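Local coordinates for protein putative D-glycero-D-manno-heptose 7-phosphate kinase (Campylobacter jejuni subsp. jejuni, PDB 4N3O) that catalyses the ATP-dependent phosphorylation of D-glycero-alpha-D-manno-heptose 7-phosphate at C-1, the first step from this heptose phosphate towards the GDP-heptose used in capsule synthesis, at residues 7-12 against 126-131; 82-87 against 104-109; 16-21 against 257-262; 29-34 against 238-243; 282-287 against 317-322. One frame throughout, in Å; residues are numbered along the deposited sequence.

Contact 1 of 5, residues 7-12 against 126-131; sequences IRTQTP and VIKAFA
Thr-9 uses its two branches differently against helix 118-134: OG1 is hydrogen-bonded to the carbonyl oxygen of Gly-125, one residue ahead of 126-131, while the methyl CG2 presses on the next turn. A chi1 of 72° sets the hydroxyl between its own backbone N and carbonyl carbon and sends CG2 along the helix. There CG2 lies 3.6 Å from Ala-129 CA, close to the helix backbone, and 3.9 Å from Ala-129 CB. The small alanine lets the strand come this near, with axes 7.9 Å apart.

Two residues earlier on the same face, Ile-7 brings its CG2 branch to 3.7 Å from Ala-129 O and 4.3 Å from Ala-129 CB, so Ala-129 is flanked by two strand side chains. Lys-128 adds only its aliphatic root: CG is 4.0 Å from Thr-9 CG2, and a bend at chi2 (65°) leads the ammonium away, where it has a long, weak ion pair with Glu-140.

Strand 7-12 runs roughly antiparallel to the helix, at 148°, with strands 42-50 and 338-341 bonded along its two edges. This is a helix laid on a sheet, as in the S5-like N-terminal domain of GHMP kinases.

Contact 2 of 5, residues 82-87 against 104-109; sequences DIFKSI and LHTYSD
This is a buried CH-pi contact in the N-terminal domain, where the first turns of helix 82-96 set one aromatic ring, that of Phe-84, on the face of strand 102-108 that looks to the helices. Leu-104 supplies the methyl: its CD2 stands 4.1 Å from the centroid of the Phe-84 ring and only 12° off the ring normal, so the methyl sits almost squarely over the centre of one face. Leucine CG lies opposite the backbone N (chi1 -180°), which stretches the side chain out from the strand far enough to reach the ring.

Thr-106, two residues on and facing the same way, meets the far end of the ring instead. Its OG1 comes to 3.6 Å from Phe-84 CZ, at the edge and near the ring plane, and its CG2 is 4.0 Å from that same CZ.

The helix start is braced separately. Asp-82 O accepts from Ser-86 OG (3.2 Å) and Ser-86 N on opposite faces of its carbonyl plane, and Lys-85 NZ pairs with Asp-82 OD1 at 3.3 Å and with Asp-78.

Thr-106 also touches Ser-60 of strand 55-60, which by similarity binds ATP, while Leu-104 packs on Leu-48 of strand 42-50 and Phe-58 of strand 55-60. Val-126 of helix 118-134 packs against Phe-84, Ile-87 and Leu-104, so the ring lies among two helices and the sheet.

Contact 3 of 5, residues 16-21 against 257-262; sequences GLAGGG and QILGKS
Ala-18 points its single methyl at helix 252-262 from the second position of a classic beta bulge, in which Leu-17 and Ala-18 both face Leu-36 of the neighbouring strand 31-40. The methyl meets two side chains from successive turns of the helix. Leu-259 approaches with CD2, at 3.9 Å from Ala-18 CB, and Ser-262 presents its hydroxyl, with OG at the same 3.9 Å from that CB. Being three residues apart, the leucine and the serine lie on one side of the helix, and the alanine methyl faces both, touching a methyl and an oxygen at once.

Leu-259 does not start out aimed at the strand. Its CG lies opposite the carbonyl carbon (chi1 -70°), and chi2 of 173° extends CD1 and leaves the other branch, CD2, turned to the strand, where it also comes to 4.1 Å from Leu-17 O. That carbonyl oxygen is itself hydrogen-bonded to Trp-263 NE1, just past the helix segment, a polar tie from the bulge to the same helix end. Both leucines lean on strand 303-308, Leu-17 on Phe-305 and Leu-259 on Phe-307.

Strand and helix cross at 63°, and the touching residues of the strand are the two of the bulge. Beyond it the chain runs on into Gly-20 and Gly-21, which by similarity bind substrate; the contact thus joins the root of that glycine-rich strand end to the C-terminal domain. Ser-262 turns its hydroxyl back on its own helix, OG donating to Leu-259 O at 3.1 Å, in the carbonyl plane and on a lone pair.

Contact 4 of 5, residues 29-34 against 238-243; sequences DKYTGY and QDAIKM
Ala-240 is the meeting point for two tyrosines, Tyr-31 and Tyr-34, and most of what passes between strand 31-40 and helix 236-248 is carbon against ring. The CH-pi part belongs to Tyr-34. Ala-240 CB lies 4.3 Å from the centroid of the Tyr-34 ring, 28° off the normal, so it is displaced from the centre towards CD1, which it approaches to 3.8 Å. With chi1 at 76°, Tyr-34 CG sits between its backbone N and carbonyl carbon, and one face of the ring is turned to the helix, with Ala-240 CA over it. Phe-174 of strand 172-178 meets the same tyrosine with its ring plane almost parallel.

Contacts made by hydroxyl oxygens form a second group. Tyr-31 comes in obliquely, bringing OH to 3.2 Å from Ala-240 CB, while the carbonyl oxygen of Gly-33 lies over one face of its ring. Tyr-34 OH reaches the selenomethionine Met-243, 3.9 Å from CE, the two side chains crossing at about a right angle.

Asp-29 OD2 forms a salt bridge with Lys-237 NZ, one residue before 238-243 on the same helix, and the carbonyl oxygen of Tyr-31 is hydrogen-bonded to Thr-22, a substrate-binding residue by similarity.

Between the two segments themselves the contact is apolar, resting on CH-pi and van der Waals touch, and the burial of Tyr-31 OH, with no partner in the model, probably carries a cost.

Contact 5 of 5, residues 282-287 against 317-322; sequences YKLAID and IKALRK
Leu-284 and Leu-320 reach each other through different first torsions: in Leu-284 CG stands opposite the backbone N (chi1 167°), in Leu-320 opposite the carbonyl carbon (chi1 -68°). This carries Leu-284 CG towards the other helix, where CD2, the branch chi2 does not extend, does the touching; Leu-320, whose CB does not aim across, swings its end over to meet it. The two side chains cross obliquely, methyl against methyl, with Leu-284 CD2 at 3.7 Å from Leu-320 CD2. That same CD2 of Leu-284 also faces Ala-319, whose CB is 4.2 Å from it, so one branch of one leucine carries the whole touch, resting between two consecutive residues of the other helix.

The helices are the pair that covers one face of the four-stranded antiparallel sheet in the C-terminal domain, whose strand order 2-3-1-4 and two helical connections give the ferredoxin-like fold known from GHMP kinases. The connection that ends in helix 276-287 is enlarged here by further helices.

Leu-320 is the buried member and turns towards the sheet, packing on Val-203 and Tyr-205 of strand 202-206, Phe-306 of strand 303-308 and Val-327. Ala-285, beside Leu-284, touches Phe-306 as well. Leu-284 and Ala-319 lie farther out and remain partly exposed. Here, towards the surface, Leu-284 packs on Glu-323 and Ala-319 on Asn-288, and the side-chain nitrogen ND2 of Asn-288 is hydrogen-bonded to Leu-284 O.

Contacts 1 to 4 are buried; contact 5 is only partly so, and its centre lies about 25 Å from the centre of the chain. Contacts 1 and 2 form one continuous core of the N-terminal domain, where Val-126 CG1 of one meets Leu-104 CD2 of the other at 3.7 Å. Contacts 3 and 4 adjoin likewise, their strands neighbours in the large sheet and their helices consecutive; Gly-20 O and Tyr-34 N, 3.0 Å apart, probably hydrogen-bond. Strand 6-21 spans the molecule, serving contact 1 at one end and contact 3 at the other. Aromatic rings carry contacts 2 and 4, small aliphatic groups beside hydroxyls contacts 1 and 3, and leucine methyls contact 5.

Contact 1 of 5, residues 7-12 against 126-131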
# COMPACT_ATOMS: atom_id res chain seq x y z
N ILE A 7 -7.38 7.50 -20.79
CA ILE A 7 -7.06 6.14 -20.34
C ILE A 7 -6.01 6.29 -19.28
O ILE A 7 -5.12 7.13 -19.41
CB ILE A 7 -6.45 5.30 -21.48
CG1 ILE A 7 -7.47 5.07 -22.61
CG2 ILE A 7 -5.91 3.96 -20.96
CD1 ILE A 7 -8.57 4.09 -22.29
N ARG A 8 -6.12 5.51 -18.21
CA ARG A 8 -5.11 5.54 -17.20
C ARG A 8 -4.69 4.12 -16.95
O ARG A 8 -5.50 3.21 -17.11
CB ARG A 8 -5.62 6.13 -15.87
CG ARG A 8 -6.21 7.54 -15.95
CD ARG A 8 -6.14 8.23 -14.59
NE ARG A 8 -7.16 9.25 -14.45
CZ ARG A 8 -7.07 10.48 -14.96
NH1 ARG A 8 -8.08 11.31 -14.79
NH2 ARG A 8 -6.00 10.87 -15.66
N THR A 9 -3.43 3.93 -16.58
CA THR A 9 -2.95 2.62 -16.19
C THR A 9 -2.07 2.78 -14.94
O THR A 9 -1.44 3.84 -14.71
CB THR A 9 -2.17 1.86 -17.30
OG1 THR A 9 -0.89 2.44 -17.51
CG2 THR A 9 -2.93 1.84 -18.59
N GLN A 10 -2.03 1.71 -14.16
CA GLN A 10 -1.26 1.66 -12.93
C GLN A 10 -0.59 0.29 -12.93
O GLN A 10 -1.25 -0.75 -13.08
CB GLN A 10 -2.21 1.85 -11.75
CG GLN A 10 -1.53 1.82 -10.41
CD GLN A 10 -2.48 2.13 -9.25
OE1 GLN A 10 -3.67 2.45 -9.44
NE2 GLN A 10 -1.96 2.04 -8.05
N THR A 11 0.73 0.28 -12.79
CA THR A 11 1.53 -0.92 -12.92
C THR A 11 2.45 -1.01 -11.73
O THR A 11 3.18 -0.09 -11.43
CB THR A 11 2.37 -0.82 -14.20
OG1 THR A 11 1.53 -0.43 -15.32
CG2 THR A 11 3.09 -2.14 -14.51
N PRO A 12 2.45 -2.15 -11.04
CA PRO A 12 3.28 -2.24 -9.87
C PRO A 12 4.73 -2.57 -10.12
O PRO A 12 5.07 -3.22 -11.11
CB PRO A 12 2.64 -3.40 -9.09
CG PRO A 12 2.09 -4.28 -10.15
CD PRO A 12 1.67 -3.39 -11.28
N VAL A 126 2.71 1.67 -20.32
CA VAL A 126 2.46 2.47 -21.51
C VAL A 126 1.80 1.63 -22.62
O VAL A 126 0.76 2.01 -23.21
CB VAL A 126 3.77 3.09 -21.99
CG1 VAL A 126 3.57 3.83 -23.29
CG2 VAL A 126 4.31 4.02 -20.91
N ILE A 127 2.38 0.46 -22.89
CA ILE A 127 1.83 -0.45 -23.87
C ILE A 127 0.37 -0.71 -23.53
O ILE A 127 -0.49 -0.67 -24.40
CB ILE A 127 2.61 -1.78 -23.91
CG1 ILE A 127 3.99 -1.55 -24.55
CG2 ILE A 127 1.86 -2.81 -24.73
CD1 ILE A 127 4.97 -2.70 -24.39
N LYS A 128 0.09 -0.96 -22.26
CA LYS A 128 -1.28 -1.25 -21.79
C LYS A 128 -2.21 -0.08 -22.02
O LYS A 128 -3.39 -0.26 -22.29
CB LYS A 128 -1.26 -1.61 -20.31
CG LYS A 128 -2.60 -1.97 -19.73
CD LYS A 128 -3.20 -3.25 -20.31
CE LYS A 128 -4.55 -3.49 -19.67
NZ LYS A 128 -5.20 -4.70 -20.21
N ALA A 129 -1.68 1.13 -21.92
CA ALA A 129 -2.48 2.31 -22.15
C ALA A 129 -2.93 2.35 -23.62
O ALA A 129 -4.09 2.62 -23.92
CB ALA A 129 -1.68 3.55 -21.81
N PHE A 130 -2.01 2.08 -24.54
CA PHE A 130 -2.32 2.05 -25.97
C PHE A 130 -3.29 0.92 -26.32
O PHE A 130 -4.20 1.11 -27.11
CB PHE A 130 -1.04 1.91 -26.81
CG PHE A 130 -0.25 3.17 -26.95
CD1 PHE A 130 -0.71 4.19 -27.77
CD2 PHE A 130 0.94 3.34 -26.28
CE1 PHE A 130 0.00 5.36 -27.90
CE2 PHE A 130 1.66 4.51 -26.42
CZ PHE A 130 1.19 5.52 -27.23
N ALA A 131 -3.07 -0.25 -25.73
CA ALA A 131 -3.91 -1.40 -25.98
C ALA A 131 -5.38 -1.16 -25.59
O ALA A 131 -6.29 -1.52 -26.34
CB ALA A 131 -3.36 -2.62 -25.25

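Contact 2 of 5, residues 82-87 against 104-109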
# COMPACT_ATOMS: atom_id res chain seq x y z
N ASP A 82 13.29 8.59 -25.55
CA ASP A 82 13.36 7.69 -26.71
C ASP A 82 12.62 6.38 -26.47
O ASP A 82 12.22 5.71 -27.42
CB ASP A 82 14.82 7.41 -27.11
CG ASP A 82 15.51 8.62 -27.76
OD1 ASP A 82 14.81 9.47 -28.35
OD2 ASP A 82 16.75 8.70 -27.69
N ILE A 83 12.44 6.03 -25.20
CA ILE A 83 11.72 4.81 -24.86
C ILE A 83 10.25 4.89 -25.31
O ILE A 83 9.70 3.91 -25.80
CB ILE A 83 11.84 4.45 -23.35
CG1 ILE A 83 11.22 3.09 -23.05
CG2 ILE A 83 11.22 5.53 -22.46
CD1 ILE A 83 11.89 1.94 -23.79
N PHE A 84 9.61 6.05 -25.19
CA PHE A 84 8.22 6.18 -25.63
C PHE A 84 8.12 6.17 -27.16
O PHE A 84 7.13 5.71 -27.71
CB PHE A 84 7.53 7.43 -25.07
CG PHE A 84 7.49 7.50 -23.55
CD1 PHE A 84 7.38 6.35 -22.77
CD2 PHE A 84 7.44 8.73 -22.91
CE1 PHE A 84 7.33 6.44 -21.40
CE2 PHE A 84 7.37 8.82 -21.53
CZ PHE A 84 7.31 7.67 -20.77
N LYS A 85 9.13 6.69 -27.84
CA LYS A 85 9.09 6.64 -29.29
C LYS A 85 9.10 5.19 -29.78
O LYS A 85 8.30 4.83 -30.63
CB LYS A 85 10.23 7.47 -29.93
CG LYS A 85 9.95 8.97 -29.92
CD LYS A 85 11.02 9.80 -30.64
CE LYS A 85 12.23 10.11 -29.77
NZ LYS A 85 11.93 11.10 -28.69
N SER A 86 9.99 4.37 -29.23
CA SER A 86 10.06 2.96 -29.64
C SER A 86 8.69 2.30 -29.45
O SER A 86 8.26 1.54 -30.30
CB SER A 86 11.07 2.20 -28.80
OG SER A 86 12.32 2.86 -28.78
N ILE A 87 8.04 2.57 -28.32
CA ILE A 87 6.74 2.01 -28.06
C ILE A 87 5.77 2.54 -29.10
O ILE A 87 5.08 1.76 -29.77
CB ILE A 87 6.26 2.36 -26.63
CG1 ILE A 87 7.13 1.62 -25.60
CG2 ILE A 87 4.80 1.99 -26.46
CD1 ILE A 87 7.00 2.13 -24.18
N LEU A 104 0.81 11.68 -23.50
CA LEU A 104 1.11 10.59 -22.59
C LEU A 104 1.84 11.16 -21.39
O LEU A 104 2.89 11.80 -21.55
CB LEU A 104 1.99 9.56 -23.30
CG LEU A 104 2.39 8.34 -22.48
CD1 LEU A 104 1.15 7.52 -22.16
CD2 LEU A 104 3.42 7.50 -23.20
N HIS A 105 1.31 10.92 -20.18
CA HIS A 105 1.91 11.49 -18.98
C HIS A 105 2.24 10.36 -18.02
O HIS A 105 1.39 9.52 -17.78
CB HIS A 105 0.91 12.45 -18.32
CG HIS A 105 0.24 13.39 -19.27
ND1 HIS A 105 0.63 14.71 -19.41
CD2 HIS A 105 -0.78 13.21 -20.14
CE1 HIS A 105 -0.14 15.30 -20.31
NE2 HIS A 105 -1.01 14.42 -20.76
N THR A 106 3.45 10.33 -17.46
CA THR A 106 3.83 9.24 -16.54
C THR A 106 4.68 9.68 -15.37
O THR A 106 5.31 10.74 -15.40
CB THR A 106 4.68 8.20 -17.26
OG1 THR A 106 5.93 8.78 -17.65
CG2 THR A 106 3.98 7.68 -18.48
N TYR A 107 4.71 8.85 -14.33
CA TYR A 107 5.58 9.10 -13.17
C TYR A 107 5.61 7.87 -12.28
O TYR A 107 4.65 7.08 -12.24
CB TYR A 107 5.19 10.36 -12.37
CG TYR A 107 4.06 10.19 -11.38
CD1 TYR A 107 2.74 10.35 -11.77
CD2 TYR A 107 4.31 9.88 -10.06
CE1 TYR A 107 1.71 10.19 -10.87
CE2 TYR A 107 3.28 9.73 -9.14
CZ TYR A 107 1.99 9.88 -9.56
OH TYR A 107 0.96 9.70 -8.66
N SER A 108 6.70 7.72 -11.56
CA SER A 108 6.91 6.58 -10.69
C SER A 108 6.84 6.96 -9.25
O SER A 108 7.18 8.08 -8.89
CB SER A 108 8.30 5.99 -10.95
OG SER A 108 8.62 5.04 -9.93
N ASP A 109 6.41 6.03 -8.39
CA ASP A 109 6.37 6.30 -6.94
C ASP A 109 7.76 6.26 -6.30
O ASP A 109 7.92 6.69 -5.16
CB ASP A 109 5.48 5.30 -6.22
CG ASP A 109 4.03 5.53 -6.47
OD1 ASP A 109 3.68 6.68 -6.76
OD2 ASP A 109 3.24 4.58 -6.39

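Contact 3 of 5, residues 16-21 against 257-262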
# COMPACT_ATOMS: atom_id res chain seq x y z
N GLY A 16 12.52 -8.53 -5.66
CA GLY A 16 13.13 -9.83 -5.79
C GLY A 16 13.32 -10.38 -4.40
O GLY A 16 14.16 -9.89 -3.65
N LEU A 17 12.54 -11.40 -4.05
CA LEU A 17 12.61 -12.00 -2.74
C LEU A 17 13.71 -13.04 -2.65
O LEU A 17 14.37 -13.16 -1.62
CB LEU A 17 11.26 -12.63 -2.38
CG LEU A 17 10.09 -11.67 -2.18
CD1 LEU A 17 8.80 -12.43 -1.88
CD2 LEU A 17 10.40 -10.72 -1.05
N ALA A 18 13.88 -13.82 -3.71
CA ALA A 18 14.95 -14.82 -3.74
C ALA A 18 15.27 -15.22 -5.17
O ALA A 18 14.44 -15.06 -6.08
CB ALA A 18 14.58 -16.04 -2.91
N GLY A 19 16.47 -15.74 -5.35
CA GLY A 19 16.94 -16.19 -6.65
C GLY A 19 18.28 -16.90 -6.53
O GLY A 19 19.01 -16.71 -5.55
N GLY A 20 18.59 -17.74 -7.52
CA GLY A 20 19.84 -18.47 -7.56
C GLY A 20 20.15 -18.89 -8.98
O GLY A 20 19.23 -19.18 -9.75
N GLY A 21 21.44 -18.94 -9.33
CA GLY A 21 21.86 -19.31 -10.68
C GLY A 21 22.73 -20.56 -10.76
O GLY A 21 23.64 -20.74 -9.94
N GLN A 257 13.41 -19.49 7.12
CA GLN A 257 14.68 -20.21 7.17
C GLN A 257 15.37 -20.26 5.80
O GLN A 257 16.55 -19.94 5.69
CB GLN A 257 14.41 -21.62 7.70
CG GLN A 257 15.61 -22.50 7.96
CD GLN A 257 15.21 -23.82 8.63
OE1 GLN A 257 14.07 -24.27 8.51
NE2 GLN A 257 16.16 -24.43 9.33
N ILE A 258 14.62 -20.62 4.76
CA ILE A 258 15.20 -20.75 3.41
C ILE A 258 15.47 -19.39 2.75
O ILE A 258 16.42 -19.24 1.98
CB ILE A 258 14.30 -21.59 2.49
CG1 ILE A 258 14.05 -22.95 3.14
CG2 ILE A 258 14.97 -21.81 1.14
CD1 ILE A 258 12.99 -23.74 2.42
N LEU A 259 14.63 -18.41 3.03
CA LEU A 259 14.90 -17.09 2.51
C LEU A 259 16.18 -16.65 3.19
O LEU A 259 17.13 -16.23 2.54
CB LEU A 259 13.74 -16.14 2.79
CG LEU A 259 12.45 -16.43 2.00
CD1 LEU A 259 11.27 -15.57 2.44
CD2 LEU A 259 12.71 -16.25 0.51
N GLY A 260 16.23 -16.80 4.52
CA GLY A 260 17.41 -16.44 5.31
C GLY A 260 18.68 -16.97 4.67
O GLY A 260 19.66 -16.24 4.53
N LYS A 261 18.66 -18.23 4.26
CA LYS A 261 19.82 -18.85 3.65
C LYS A 261 20.28 -18.16 2.35
O LYS A 261 21.40 -17.67 2.29
CB LYS A 261 19.57 -20.34 3.38
CG LYS A 261 20.74 -21.06 2.73
CD LYS A 261 22.00 -21.00 3.59
CE LYS A 261 23.22 -21.51 2.84
NZ LYS A 261 23.56 -20.67 1.66
N SER A 262 19.41 -18.12 1.34
CA SER A 262 19.76 -17.53 0.03
C SER A 262 20.30 -16.10 0.13
O SER A 262 21.00 -15.62 -0.76
CB SER A 262 18.56 -17.53 -0.91
OG SER A 262 17.55 -16.65 -0.46

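Contact 4 of 5, residues 29-34 against 238-243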
# COMPACT_ATOMS: atom_id res chain seq x y z
N ASP A 29 18.28 -31.40 -17.09
CA ASP A 29 17.10 -30.62 -17.48
C ASP A 29 17.52 -29.35 -18.21
O ASP A 29 16.79 -28.85 -19.06
CB ASP A 29 16.32 -30.17 -16.24
CG ASP A 29 15.89 -31.32 -15.35
OD1 ASP A 29 16.11 -32.49 -15.72
OD2 ASP A 29 15.34 -31.04 -14.27
N LYS A 30 18.71 -28.86 -17.86
CA LYS A 30 19.28 -27.60 -18.38
C LYS A 30 18.73 -26.43 -17.53
O LYS A 30 18.58 -25.30 -18.00
CB LYS A 30 19.00 -27.41 -19.88
CG LYS A 30 19.53 -28.55 -20.74
CD LYS A 30 19.21 -28.34 -22.21
CE LYS A 30 19.71 -29.50 -23.05
NZ LYS A 30 19.41 -29.30 -24.49
N TYR A 31 18.48 -26.74 -16.26
CA TYR A 31 17.96 -25.80 -15.27
C TYR A 31 19.00 -24.71 -15.01
O TYR A 31 20.05 -24.97 -14.43
CB TYR A 31 17.63 -26.58 -13.99
CG TYR A 31 16.92 -25.84 -12.89
CD1 TYR A 31 15.54 -25.67 -12.90
CD2 TYR A 31 17.63 -25.35 -11.78
CE1 TYR A 31 14.88 -25.01 -11.88
CE2 TYR A 31 16.98 -24.69 -10.75
CZ TYR A 31 15.61 -24.52 -10.80
OH TYR A 31 14.97 -23.87 -9.76
N THR A 32 18.71 -23.49 -15.48
CA THR A 32 19.61 -22.35 -15.31
C THR A 32 19.54 -21.76 -13.89
O THR A 32 20.53 -21.25 -13.37
CB THR A 32 19.26 -21.22 -16.31
OG1 THR A 32 19.19 -21.76 -17.63
CG2 THR A 32 20.30 -20.10 -16.25
N GLY A 33 18.35 -21.81 -13.29
CA GLY A 33 18.16 -21.29 -11.94
C GLY A 33 16.73 -20.91 -11.69
O GLY A 33 15.82 -21.37 -12.39
N TYR A 34 16.51 -20.06 -10.70
CA TYR A 34 15.17 -19.63 -10.35
C TYR A 34 15.16 -18.25 -9.78
O TYR A 34 16.19 -17.71 -9.39
CB TYR A 34 14.56 -20.55 -9.28
CG TYR A 34 15.10 -20.28 -7.89
CD1 TYR A 34 16.23 -20.94 -7.43
CD2 TYR A 34 14.49 -19.36 -7.04
CE1 TYR A 34 16.74 -20.71 -6.15
CE2 TYR A 34 15.00 -19.11 -5.76
CZ TYR A 34 16.12 -19.79 -5.33
OH TYR A 34 16.64 -19.56 -4.07
N GLN A 238 17.47 -27.54 -5.25
CA GLN A 238 16.86 -28.16 -4.09
C GLN A 238 16.17 -27.06 -3.28
O GLN A 238 15.06 -27.23 -2.79
CB GLN A 238 17.92 -28.88 -3.24
CG GLN A 238 17.36 -29.65 -2.05
CD GLN A 238 16.46 -30.80 -2.45
OE1 GLN A 238 16.56 -31.33 -3.56
NE2 GLN A 238 15.58 -31.20 -1.54
N ASP A 239 16.85 -25.92 -3.15
CA ASP A 239 16.28 -24.78 -2.42
C ASP A 239 15.00 -24.27 -3.09
O ASP A 239 14.10 -23.82 -2.40
CB ASP A 239 17.32 -23.65 -2.28
CG ASP A 239 18.42 -24.00 -1.28
OD1 ASP A 239 18.10 -24.61 -0.23
OD2 ASP A 239 19.59 -23.64 -1.52
N ALA A 240 14.94 -24.37 -4.41
CA ALA A 240 13.77 -23.96 -5.18
C ALA A 240 12.56 -24.82 -4.84
O ALA A 240 11.53 -24.31 -4.41
CB ALA A 240 14.07 -24.03 -6.68
N ILE A 241 12.67 -26.13 -5.05
CA ILE A 241 11.54 -27.01 -4.73
C ILE A 241 11.17 -26.92 -3.24
O ILE A 241 10.00 -27.07 -2.86
CB ILE A 241 11.77 -28.48 -5.15
CG1 ILE A 241 13.08 -29.03 -4.54
CG2 ILE A 241 11.80 -28.59 -6.67
CD1 ILE A 241 13.51 -30.37 -5.11
N LYS A 242 12.15 -26.64 -2.40
CA LYS A 242 11.90 -26.54 -0.97
C LYS A 242 11.11 -25.27 -0.69
O LYS A 242 10.22 -25.28 0.16
CB LYS A 242 13.22 -26.56 -0.20
CG LYS A 242 13.05 -26.85 1.28
CD LYS A 242 14.38 -26.85 2.03
CE LYS A 242 15.32 -27.94 1.54
NZ LYS A 242 16.57 -28.02 2.34
N MSE A 243 11.41 -24.20 -1.42
CA MSE A 243 10.71 -22.92 -1.26
C MSE A 243 9.31 -22.99 -1.84
O MSE A 243 8.42 -22.36 -1.32
CB MSE A 243 11.47 -21.77 -1.90
CG MSE A 243 11.07 -20.41 -1.31
SE MSE A 243 12.29 -19.05 -2.08
CE MSE A 243 13.99 -19.59 -1.23

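Contact 5 of 5, residues 282-287 against 317-322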
# COMPACT_ATOMS: atom_id res chain seq x y z
N TYR A 282 23.56 -1.77 7.79
CA TYR A 282 23.22 -3.17 8.07
C TYR A 282 23.40 -3.44 9.56
O TYR A 282 22.50 -3.95 10.22
CB TYR A 282 24.12 -4.10 7.26
CG TYR A 282 23.85 -5.58 7.48
CD1 TYR A 282 22.86 -6.25 6.75
CD2 TYR A 282 24.60 -6.31 8.40
CE1 TYR A 282 22.62 -7.61 6.95
CE2 TYR A 282 24.37 -7.66 8.62
CZ TYR A 282 23.38 -8.31 7.89
OH TYR A 282 23.16 -9.65 8.11
N LYS A 283 24.57 -3.08 10.09
CA LYS A 283 24.88 -3.20 11.51
C LYS A 283 23.79 -2.57 12.37
O LYS A 283 23.29 -3.18 13.31
CB LYS A 283 26.19 -2.47 11.79
CG LYS A 283 26.59 -2.36 13.25
CD LYS A 283 27.62 -1.23 13.47
CE LYS A 283 28.87 -1.33 12.59
NZ LYS A 283 29.64 -2.58 12.79
N LEU A 284 23.45 -1.33 12.05
CA LEU A 284 22.44 -0.59 12.79
C LEU A 284 21.09 -1.29 12.77
O LEU A 284 20.35 -1.26 13.75
CB LEU A 284 22.34 0.83 12.22
CG LEU A 284 21.15 1.74 12.59
CD1 LEU A 284 21.38 3.14 12.05
CD2 LEU A 284 19.84 1.22 12.04
N ALA A 285 20.78 -1.96 11.67
CA ALA A 285 19.51 -2.63 11.51
C ALA A 285 19.47 -3.91 12.33
O ALA A 285 18.45 -4.22 12.96
CB ALA A 285 19.24 -2.90 10.03
N ILE A 286 20.56 -4.67 12.30
CA ILE A 286 20.64 -5.89 13.07
C ILE A 286 20.61 -5.52 14.56
O ILE A 286 20.01 -6.20 15.36
CB ILE A 286 21.92 -6.69 12.76
CG1 ILE A 286 21.98 -7.08 11.27
CG2 ILE A 286 21.99 -7.93 13.63
CD1 ILE A 286 20.93 -8.07 10.83
N ASP A 287 21.25 -4.42 14.92
CA ASP A 287 21.28 -4.01 16.32
C ASP A 287 19.88 -3.70 16.83
O ASP A 287 19.58 -3.92 17.99
CB ASP A 287 22.21 -2.80 16.52
CG ASP A 287 23.71 -3.19 16.55
OD1 ASP A 287 24.02 -4.39 16.67
OD2 ASP A 287 24.56 -2.27 16.47
N ILE A 317 12.22 0.81 12.45
CA ILE A 317 11.79 1.91 11.60
C ILE A 317 12.21 3.24 12.22
O ILE A 317 12.73 4.12 11.54
CB ILE A 317 10.27 1.85 11.37
CG1 ILE A 317 9.95 0.65 10.48
CG2 ILE A 317 9.77 3.10 10.69
CD1 ILE A 317 8.47 0.45 10.20
N LYS A 318 12.04 3.36 13.53
CA LYS A 318 12.39 4.58 14.24
C LYS A 318 13.90 4.89 14.13
O LYS A 318 14.30 6.04 13.93
CB LYS A 318 11.94 4.45 15.71
CG LYS A 318 12.07 5.72 16.53
CD LYS A 318 11.57 5.54 17.96
CE LYS A 318 12.49 4.64 18.77
NZ LYS A 318 12.02 4.48 20.17
N ALA A 319 14.74 3.88 14.27
CA ALA A 319 16.17 4.13 14.16
C ALA A 319 16.50 4.53 12.71
O ALA A 319 17.18 5.53 12.48
CB ALA A 319 16.99 2.91 14.60
N LEU A 320 15.96 3.80 11.74
CA LEU A 320 16.21 4.14 10.33
C LEU A 320 15.75 5.55 9.92
O LEU A 320 16.45 6.22 9.16
CB LEU A 320 15.63 3.07 9.39
CG LEU A 320 16.28 1.68 9.42
CD1 LEU A 320 15.53 0.76 8.49
CD2 LEU A 320 17.75 1.70 9.00
N ARG A 321 14.60 6.01 10.43
CA ARG A 321 14.12 7.36 10.06
C ARG A 321 15.09 8.49 10.47
O ARG A 321 14.93 9.63 10.01
CB ARG A 321 12.74 7.68 10.66
CG ARG A 321 11.57 6.80 10.22
CD ARG A 321 10.24 7.51 10.52
NE ARG A 321 9.08 6.62 10.62
CZ ARG A 321 8.44 6.06 9.59
NH1 ARG A 321 8.87 6.22 8.34
NH2 ARG A 321 7.39 5.28 9.82
N LYS A 322 16.05 8.20 11.34
CA LYS A 322 17.02 9.21 11.80
C LYS A 322 18.22 9.27 10.88
O LYS A 322 19.10 10.12 11.05
CB LYS A 322 17.50 8.91 13.21
CG LYS A 322 16.39 8.98 14.23
CD LYS A 322 16.83 8.54 15.61
CE LYS A 322 15.63 8.55 16.54
NZ LYS A 322 15.88 7.78 17.78